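Local coordinates for WZI (Escherichia coli, PDB 2YNK), which probably binds capsular polysaccharide as an outer-membrane beta-barrel lectin, underpinning assembly of the group 1 capsule, at residues Q423-N428 with I450-S455; V5-L10 with N59-A64. All coordinates share one frame; numbering follows the deposited sequence.

Contact 1. Residues Q423-N428 with I450-S455; sequences QSVRLN and IEIPFS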
ATOM      1  N   GLN A 423     -16.775 -22.625  -6.437  1.00 81.81           N
ATOM      2  CA  GLN A 423     -17.457 -21.470  -7.009  1.00 82.42           C
ATOM      3  C   GLN A 423     -16.623 -20.197  -6.805  1.00 77.64           C
ATOM      4  O   GLN A 423     -15.582 -20.039  -7.448  1.00 78.00           O
ATOM      5  CB  GLN A 423     -18.868 -21.351  -6.434  1.00 87.11           C
ATOM      6  CG  GLN A 423     -19.797 -22.455  -6.910  1.00 92.24           C
ATOM      7  CD  GLN A 423     -21.199 -22.324  -6.352  1.00 96.97           C
ATOM      8  OE1 GLN A 423     -22.124 -21.914  -7.056  1.00102.14           O
ATOM      9  NE2 GLN A 423     -21.364 -22.665  -5.082  1.00 97.62           N
ATOM     10  N   SER A 424     -17.038 -19.320  -5.892  1.00 73.79           N
ATOM     11  CA  SER A 424     -16.369 -18.031  -5.701  1.00 70.32           C
ATOM     12  C   SER A 424     -15.462 -17.985  -4.453  1.00 66.47           C
ATOM     13  O   SER A 424     -14.859 -16.950  -4.153  1.00 63.11           O
ATOM     14  CB  SER A 424     -17.420 -16.928  -5.623  1.00 71.07           C
ATOM     15  OG  SER A 424     -16.864 -15.682  -5.997  1.00 71.07           O
ATOM     16  N   VAL A 425     -15.360 -19.102  -3.739  1.00 64.02           N
ATOM     17  CA  VAL A 425     -14.552 -19.160  -2.530  1.00 62.17           C
ATOM     18  C   VAL A 425     -13.077 -19.277  -2.894  1.00 60.06           C
ATOM     19  O   VAL A 425     -12.649 -20.305  -3.422  1.00 60.37           O
ATOM     20  CB  VAL A 425     -14.933 -20.356  -1.633  1.00 63.65           C
ATOM     21  CG1 VAL A 425     -14.165 -20.280  -0.315  1.00 61.92           C
ATOM     22  CG2 VAL A 425     -16.436 -20.400  -1.380  1.00 63.58           C
ATOM     23  N   ARG A 426     -12.304 -18.230  -2.593  1.00 58.20           N
ATOM     24  CA  ARG A 426     -10.881 -18.172  -2.951  1.00 55.24           C
ATOM     25  C   ARG A 426      -9.951 -18.401  -1.763  1.00 55.12           C
ATOM     26  O   ARG A 426     -10.174 -17.904  -0.664  1.00 53.06           O
ATOM     27  CB  ARG A 426     -10.535 -16.827  -3.595  1.00 52.93           C
ATOM     28  CG  ARG A 426      -9.179 -16.810  -4.287  1.00 50.73           C
ATOM     29  CD  ARG A 426      -8.963 -15.522  -5.056  1.00 49.21           C
ATOM     30  NE  ARG A 426      -7.759 -15.544  -5.895  1.00 47.99           N
ATOM     31  CZ  ARG A 426      -7.649 -16.187  -7.056  1.00 46.98           C
ATOM     32  NH1 ARG A 426      -8.650 -16.910  -7.523  1.00 48.93           N
ATOM     33  NH2 ARG A 426      -6.518 -16.137  -7.743  1.00 45.87           N
ATOM     34  N   LEU A 427      -8.878 -19.125  -2.045  1.00 57.17           N
ATOM     35  CA  LEU A 427      -7.916 -19.574  -1.069  1.00 58.88           C
ATOM     36  C   LEU A 427      -6.550 -18.974  -1.416  1.00 60.01           C
ATOM     37  O   LEU A 427      -6.174 -18.942  -2.586  1.00 60.35           O
ATOM     38  CB  LEU A 427      -7.873 -21.100  -1.135  1.00 60.67           C
ATOM     39  CG  LEU A 427      -7.099 -21.911  -0.098  1.00 61.56           C
ATOM     40  CD1 LEU A 427      -7.639 -21.678   1.308  1.00 61.83           C
ATOM     41  CD2 LEU A 427      -7.169 -23.382  -0.477  1.00 60.70           C
ATOM     42  N   ASN A 428      -5.817 -18.501  -0.406  1.00 62.89           N
ATOM     43  CA  ASN A 428      -4.500 -17.869  -0.603  1.00 63.55           C
ATOM     44  C   ASN A 428      -3.466 -18.466   0.319  1.00 62.36           C
ATOM     45  O   ASN A 428      -3.506 -18.225   1.517  1.00 66.31           O
ATOM     46  CB  ASN A 428      -4.568 -16.357  -0.342  1.00 65.46           C
ATOM     47  CG  ASN A 428      -4.871 -15.557  -1.601  1.00 70.40           C
ATOM     48  OD1 ASN A 428      -5.816 -15.863  -2.345  1.00 77.00           O
ATOM     49  ND2 ASN A 428      -4.074 -14.523  -1.845  1.00 67.47           N
ATOM     50  N   ILE A 450      -8.531 -17.069   3.171  1.00 53.91           N
ATOM     51  CA  ILE A 450      -9.751 -17.467   2.491  1.00 54.08           C
ATOM     52  C   ILE A 450     -10.664 -16.260   2.286  1.00 54.50           C
ATOM     53  O   ILE A 450     -10.689 -15.358   3.113  1.00 51.69           O
ATOM     54  CB  ILE A 450     -10.475 -18.562   3.300  1.00 54.77           C
ATOM     55  CG1 ILE A 450     -11.502 -19.284   2.430  1.00 55.68           C
ATOM     56  CG2 ILE A 450     -11.116 -17.974   4.549  1.00 54.43           C
ATOM     57  CD1 ILE A 450     -11.994 -20.575   3.041  1.00 56.08           C
ATOM     58  N   GLU A 451     -11.388 -16.245   1.166  1.00 57.42           N
ATOM     59  CA  GLU A 451     -12.345 -15.182   0.851  1.00 57.90           C
ATOM     60  C   GLU A 451     -13.667 -15.798   0.407  1.00 58.99           C
ATOM     61  O   GLU A 451     -13.687 -16.608  -0.526  1.00 58.40           O
ATOM     62  CB  GLU A 451     -11.820 -14.311  -0.289  1.00 60.91           C
ATOM     63  CG  GLU A 451     -10.519 -13.569  -0.006  1.00 62.27           C
ATOM     64  CD  GLU A 451     -10.056 -12.718  -1.189  1.00 64.74           C
ATOM     65  OE1 GLU A 451     -10.398 -13.058  -2.343  1.00 66.53           O
ATOM     66  OE2 GLU A 451      -9.361 -11.696  -0.973  1.00 64.49           O
ATOM     67  N   ILE A 452     -14.760 -15.415   1.065  1.00 58.37           N
ATOM     68  CA  ILE A 452     -16.094 -15.909   0.714  1.00 59.40           C
ATOM     69  C   ILE A 452     -17.058 -14.740   0.537  1.00 58.42           C
ATOM     70  O   ILE A 452     -17.523 -14.162   1.520  1.00 57.77           O
ATOM     71  CB  ILE A 452     -16.672 -16.865   1.788  1.00 62.15           C
ATOM     72  CG1 ILE A 452     -15.707 -18.013   2.110  1.00 61.54           C
ATOM     73  CG2 ILE A 452     -17.989 -17.455   1.305  1.00 64.86           C
ATOM     74  CD1 ILE A 452     -14.665 -17.664   3.141  1.00 59.93           C
ATOM     75  N   PRO A 453     -17.362 -14.377  -0.717  1.00 59.41           N
ATOM     76  CA  PRO A 453     -18.364 -13.338  -0.975  1.00 60.65           C
ATOM     77  C   PRO A 453     -19.787 -13.898  -1.083  1.00 61.97           C
ATOM     78  O   PRO A 453     -19.975 -14.974  -1.625  1.00 61.63           O
ATOM     79  CB  PRO A 453     -17.914 -12.729  -2.310  1.00 61.15           C
ATOM     80  CG  PRO A 453     -16.683 -13.473  -2.728  1.00 60.67           C
ATOM     81  CD  PRO A 453     -16.653 -14.747  -1.950  1.00 60.12           C
ATOM     82  N   PHE A 454     -20.762 -13.158  -0.559  1.00 63.92           N
ATOM     83  CA  PHE A 454     -22.169 -13.566  -0.514  1.00 66.12           C
ATOM     84  C   PHE A 454     -23.054 -12.429  -1.012  1.00 68.89           C
ATOM     85  O   PHE A 454     -22.733 -11.261  -0.802  1.00 68.79           O
ATOM     86  CB  PHE A 454     -22.608 -13.849   0.927  1.00 66.40           C
ATOM     87  CG  PHE A 454     -22.007 -15.082   1.539  1.00 67.10           C
ATOM     88  CD1 PHE A 454     -22.419 -16.349   1.141  1.00 69.92           C
ATOM     89  CD2 PHE A 454     -21.075 -14.979   2.571  1.00 66.56           C
ATOM     90  CE1 PHE A 454     -21.885 -17.490   1.725  1.00 70.11           C
ATOM     91  CE2 PHE A 454     -20.541 -16.115   3.164  1.00 66.42           C
ATOM     92  CZ  PHE A 454     -20.946 -17.371   2.740  1.00 68.75           C
ATOM     93  N   SER A 455     -24.186 -12.773  -1.627  1.00 73.59           N
ATOM     94  CA  SER A 455     -25.221 -11.793  -1.993  1.00 76.54           C
ATOM     95  C   SER A 455     -26.306 -11.734  -0.920  1.00 78.62           C
ATOM     96  O   SER A 455     -26.540 -12.717  -0.211  1.00 78.46           O
ATOM     97  CB  SER A 455     -25.873 -12.157  -3.329  1.00 79.71           C
ATOM     98  OG  SER A 455     -24.903 -12.331  -4.347  1.00 82.08           O
TER
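Arg426 and Glu451 hold this contact by their backbones, as a hydrogen-bonded pair in the antiparallel hairpin formed by strands 425-435 and 444-454, the last two of the closed beta-barrel. Arg426 N gives to Glu451 O at 3.0 Å, and Glu451 N returns a bond of 2.8 Å to Arg426 O. Leu427 and Ile450 form the adjoining non-hydrogen-bonded pair. Strand 444-454 also bonds to strand 69-76, through Ile450 with Gly73 and Ile452 with Val71, so its other edge closes the barrel.

The close packing is around Val425. Its CG1 stands anti to the backbone N (chi1 -174°), where it meets both isoleucines: CG1 of Ile452 at 3.7 Å, the two side chains lying side by side, and CG1 of Ile450 at 4.0 Å. Dodecane molecules touch Leu427 and Ile450, as expected for a wall facing the membrane lipid.

The opposite face is polar. Arg426 and Glu451 run side by side and point the same way, yet their charged ends do not pair: Glu451 OE1 comes to 3.9 Å from Arg426 CD, and the guanidinium and carboxylate planes are turned 46° apart. Each charge is answered elsewhere. The arginine, extended as far as NE, carries its guanidinium away from strand 444-454, to Asp420 OD1 and the carbonyl oxygen of Asn381, while Glu451 OE1 forms a salt bridge with Arg61 NH1.

Toward the turn before strand 425-435 the contact becomes looser, and Ser424 is exposed to solvent. The next hydrogen-bonded position would match Ser424 with Pro453, but the proline has no N-H to give; Ser424 O faces its ring instead, 3.6 Å from Pro453 CD.

Contact 2. Residues V5-L10 with N59-A64; sequences VNDNDL and NQRLSA
Asp7 and Arg61 reach toward each other tip to tip, and the arginine takes the carboxylate side-on, one nitrogen to each oxygen. Arg61 NH2 gives to Asp7 OD1 at 2.7 Å and Arg61 NE to Asp7 OD2 at 2.9 Å, both nearly straight and on the syn side, the NE bond tilted well out of the carboxylate plane. Each oxygen lies close to the guanidinium plane, although the two flat groups are twisted 30° apart. Arg61 bends at chi2 (59°) and is extended from CB on to CZ, which carries the guanidinium out to Asp7.

Asp7 is also the N-cap of helix 8-19: its OD2 accepts from Leu10 N at 2.9 Å, met from above the carboxylate plane. Leu10 N and Arg61 NE come to that oxygen from opposite faces of the plane, so one side chain both caps the first helix and ties it to helix 49-65.

Apolar contacts add to the bridge. Leu10 CG is anti to the backbone N (chi1 -172°); beyond it the methyls divide, CD1 lying 4.0 Å from Arg61 CB and CD2 3.9 Å from Leu62 CD2, with the two leucines crossing at about a right angle. Over one face of the guanidinium sits Asp9 CB, 4.1 Å from Arg61 NE.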
ATOM      1  N   VAL A   5      -9.660  -0.041  -1.450  1.00 43.77           N
ATOM      2  CA  VAL A   5      -8.456  -0.099  -0.626  1.00 44.62           C
ATOM      3  C   VAL A   5      -7.473  -1.158  -1.128  1.00 46.09           C
ATOM      4  O   VAL A   5      -7.815  -1.980  -1.985  1.00 48.95           O
ATOM      5  CB  VAL A   5      -8.802  -0.375   0.862  1.00 44.68           C
ATOM      6  CG1 VAL A   5      -9.574   0.799   1.452  1.00 43.60           C
ATOM      7  CG2 VAL A   5      -9.561  -1.684   1.016  1.00 44.03           C
ATOM      8  N   ASN A   6      -6.259  -1.129  -0.583  1.00 44.79           N
ATOM      9  CA  ASN A   6      -5.191  -2.026  -1.007  1.00 45.49           C
ATOM     10  C   ASN A   6      -5.659  -3.466  -1.209  1.00 46.00           C
ATOM     11  O   ASN A   6      -5.918  -4.172  -0.246  1.00 47.82           O
ATOM     12  CB  ASN A   6      -4.046  -2.044   0.021  1.00 45.90           C
ATOM     13  CG  ASN A   6      -3.475  -0.676   0.300  1.00 46.04           C
ATOM     14  OD1 ASN A   6      -4.068   0.351  -0.032  1.00 50.16           O
ATOM     15  ND2 ASN A   6      -2.318  -0.656   0.933  1.00 46.83           N
ATOM     16  N   ASP A   7      -5.778  -3.887  -2.465  1.00 47.58           N
ATOM     17  CA  ASP A   7      -5.939  -5.301  -2.814  1.00 46.62           C
ATOM     18  C   ASP A   7      -4.762  -5.652  -3.697  1.00 44.73           C
ATOM     19  O   ASP A   7      -4.385  -4.874  -4.563  1.00 47.12           O
ATOM     20  CB  ASP A   7      -7.237  -5.525  -3.570  1.00 49.42           C
ATOM     21  CG  ASP A   7      -7.488  -6.993  -3.877  1.00 51.67           C
ATOM     22  OD1 ASP A   7      -7.569  -7.792  -2.920  1.00 52.04           O
ATOM     23  OD2 ASP A   7      -7.622  -7.348  -5.074  1.00 53.21           O
ATOM     24  N   ASN A   8      -4.164  -6.808  -3.481  1.00 43.64           N
ATOM     25  CA  ASN A   8      -2.906  -7.124  -4.155  1.00 43.37           C
ATOM     26  C   ASN A   8      -3.161  -7.733  -5.536  1.00 44.77           C
ATOM     27  O   ASN A   8      -2.466  -7.409  -6.495  1.00 42.18           O
ATOM     28  CB  ASN A   8      -2.061  -8.057  -3.293  1.00 41.82           C
ATOM     29  CG  ASN A   8      -0.705  -8.336  -3.888  1.00 42.10           C
ATOM     30  OD1 ASN A   8       0.030  -7.423  -4.247  1.00 44.43           O
ATOM     31  ND2 ASN A   8      -0.354  -9.607  -3.985  1.00 42.90           N
ATOM     32  N   ASP A   9      -4.158  -8.616  -5.618  1.00 47.58           N
ATOM     33  CA  ASP A   9      -4.574  -9.207  -6.884  1.00 49.74           C
ATOM     34  C   ASP A   9      -5.039  -8.147  -7.878  1.00 49.00           C
ATOM     35  O   ASP A   9      -4.625  -8.170  -9.040  1.00 46.98           O
ATOM     36  CB  ASP A   9      -5.670 -10.257  -6.667  1.00 52.17           C
ATOM     37  CG  ASP A   9      -5.115 -11.601  -6.215  1.00 54.64           C
ATOM     38  OD1 ASP A   9      -3.874 -11.740  -6.147  1.00 57.31           O
ATOM     39  OD2 ASP A   9      -5.915 -12.526  -5.929  1.00 57.49           O
ATOM     40  N   LEU A  10      -5.871  -7.215  -7.413  1.00 48.76           N
ATOM     41  CA  LEU A  10      -6.370  -6.125  -8.263  1.00 49.66           C
ATOM     42  C   LEU A  10      -5.233  -5.262  -8.803  1.00 49.64           C
ATOM     43  O   LEU A  10      -5.165  -4.983 -10.010  1.00 48.65           O
ATOM     44  CB  LEU A  10      -7.350  -5.227  -7.492  1.00 49.39           C
ATOM     45  CG  LEU A  10      -8.083  -4.177  -8.339  1.00 50.25           C
ATOM     46  CD1 LEU A  10      -9.002  -4.878  -9.336  1.00 52.08           C
ATOM     47  CD2 LEU A  10      -8.875  -3.199  -7.479  1.00 47.96           C
ATOM     48  N   ASN A  59     -13.418  -6.193 -13.206  1.00 50.96           N
ATOM     49  CA  ASN A  59     -14.767  -6.067 -12.630  1.00 52.16           C
ATOM     50  C   ASN A  59     -15.170  -7.273 -11.775  1.00 51.01           C
ATOM     51  O   ASN A  59     -15.898  -7.132 -10.789  1.00 48.48           O
ATOM     52  CB  ASN A  59     -15.814  -5.819 -13.732  1.00 55.14           C
ATOM     53  CG  ASN A  59     -15.890  -4.357 -14.144  1.00 56.42           C
ATOM     54  OD1 ASN A  59     -15.606  -3.456 -13.344  1.00 56.63           O
ATOM     55  ND2 ASN A  59     -16.287  -4.113 -15.390  1.00 55.77           N
ATOM     56  N   GLN A  60     -14.696  -8.455 -12.155  1.00 51.42           N
ATOM     57  CA  GLN A  60     -14.945  -9.645 -11.367  1.00 52.38           C
ATOM     58  C   GLN A  60     -14.388  -9.447  -9.953  1.00 53.76           C
ATOM     59  O   GLN A  60     -15.044  -9.800  -8.962  1.00 54.61           O
ATOM     60  CB  GLN A  60     -14.311 -10.874 -12.013  1.00 53.25           C
ATOM     61  CG  GLN A  60     -14.687 -12.169 -11.306  1.00 54.86           C
ATOM     62  CD  GLN A  60     -13.937 -13.391 -11.806  1.00 55.55           C
ATOM     63  OE1 GLN A  60     -13.080 -13.305 -12.686  1.00 55.70           O
ATOM     64  NE2 GLN A  60     -14.260 -14.548 -11.230  1.00 56.83           N
ATOM     65  N   ARG A  61     -13.187  -8.871  -9.865  1.00 52.82           N
ATOM     66  CA  ARG A  61     -12.546  -8.663  -8.582  1.00 53.25           C
ATOM     67  C   ARG A  61     -13.303  -7.625  -7.758  1.00 54.68           C
ATOM     68  O   ARG A  61     -13.622  -7.879  -6.599  1.00 56.75           O
ATOM     69  CB  ARG A  61     -11.075  -8.263  -8.763  1.00 52.45           C
ATOM     70  CG  ARG A  61     -10.253  -8.220  -7.478  1.00 49.09           C
ATOM     71  CD  ARG A  61     -10.215  -9.559  -6.752  1.00 49.15           C
ATOM     72  NE  ARG A  61      -9.493  -9.460  -5.478  1.00 48.48           N
ATOM     73  CZ  ARG A  61      -9.540 -10.358  -4.495  1.00 47.40           C
ATOM     74  NH1 ARG A  61     -10.266 -11.460  -4.596  1.00 47.40           N
ATOM     75  NH2 ARG A  61      -8.846 -10.149  -3.388  1.00 49.07           N
ATOM     76  N   LEU A  62     -13.612  -6.475  -8.359  1.00 54.84           N
ATOM     77  CA  LEU A  62     -14.363  -5.421  -7.666  1.00 54.30           C
ATOM     78  C   LEU A  62     -15.731  -5.917  -7.184  1.00 56.30           C
ATOM     79  O   LEU A  62     -16.247  -5.425  -6.186  1.00 58.86           O
ATOM     80  CB  LEU A  62     -14.548  -4.199  -8.562  1.00 54.85           C
ATOM     81  CG  LEU A  62     -13.296  -3.465  -9.058  1.00 54.53           C
ATOM     82  CD1 LEU A  62     -13.622  -2.572 -10.252  1.00 53.80           C
ATOM     83  CD2 LEU A  62     -12.672  -2.657  -7.936  1.00 52.84           C
ATOM     84  N   SER A  63     -16.318  -6.882  -7.894  1.00 57.75           N
ATOM     85  CA  SER A  63     -17.538  -7.553  -7.424  1.00 56.65           C
ATOM     86  C   SER A  63     -17.254  -8.401  -6.204  1.00 54.17           C
ATOM     87  O   SER A  63     -18.054  -8.442  -5.283  1.00 54.58           O
ATOM     88  CB  SER A  63     -18.135  -8.449  -8.504  1.00 57.61           C
ATOM     89  OG  SER A  63     -18.804  -7.675  -9.472  1.00 60.79           O
ATOM     90  N   ALA A  64     -16.128  -9.102  -6.220  1.00 53.06           N
ATOM     91  CA  ALA A  64     -15.702  -9.902  -5.074  1.00 52.75           C
ATOM     92  C   ALA A  64     -15.454  -9.003  -3.855  1.00 51.55           C
ATOM     93  O   ALA A  64     -16.048  -9.186  -2.801  1.00 50.79           O
ATOM     94  CB  ALA A  64     -14.444 -10.688  -5.421  1.00 50.79           C
TER

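How the contacts relate
Contact 2 comes first along the chain: residues 59-64 return to 5-10, closing a loop of 48 residues that includes helix 34-42 and drawing helices 8-19 and 49-65 together. The chain then builds the barrel, and only at its end does contact 1 close the last hairpin, 21 residues that are mostly strand. The two are in series, neither nesting nor crossing, yet their centres lie 12 Å apart. The salt bridge from Arg61 NH1 to Glu451 OE1 joins them at 2.8 Å, and Asp9 OD2 makes a long, weak ion pair with Arg426 NE. The salt bridge, with the weak pair beside it, ties the N-terminal helices to the polar face of the closing strands.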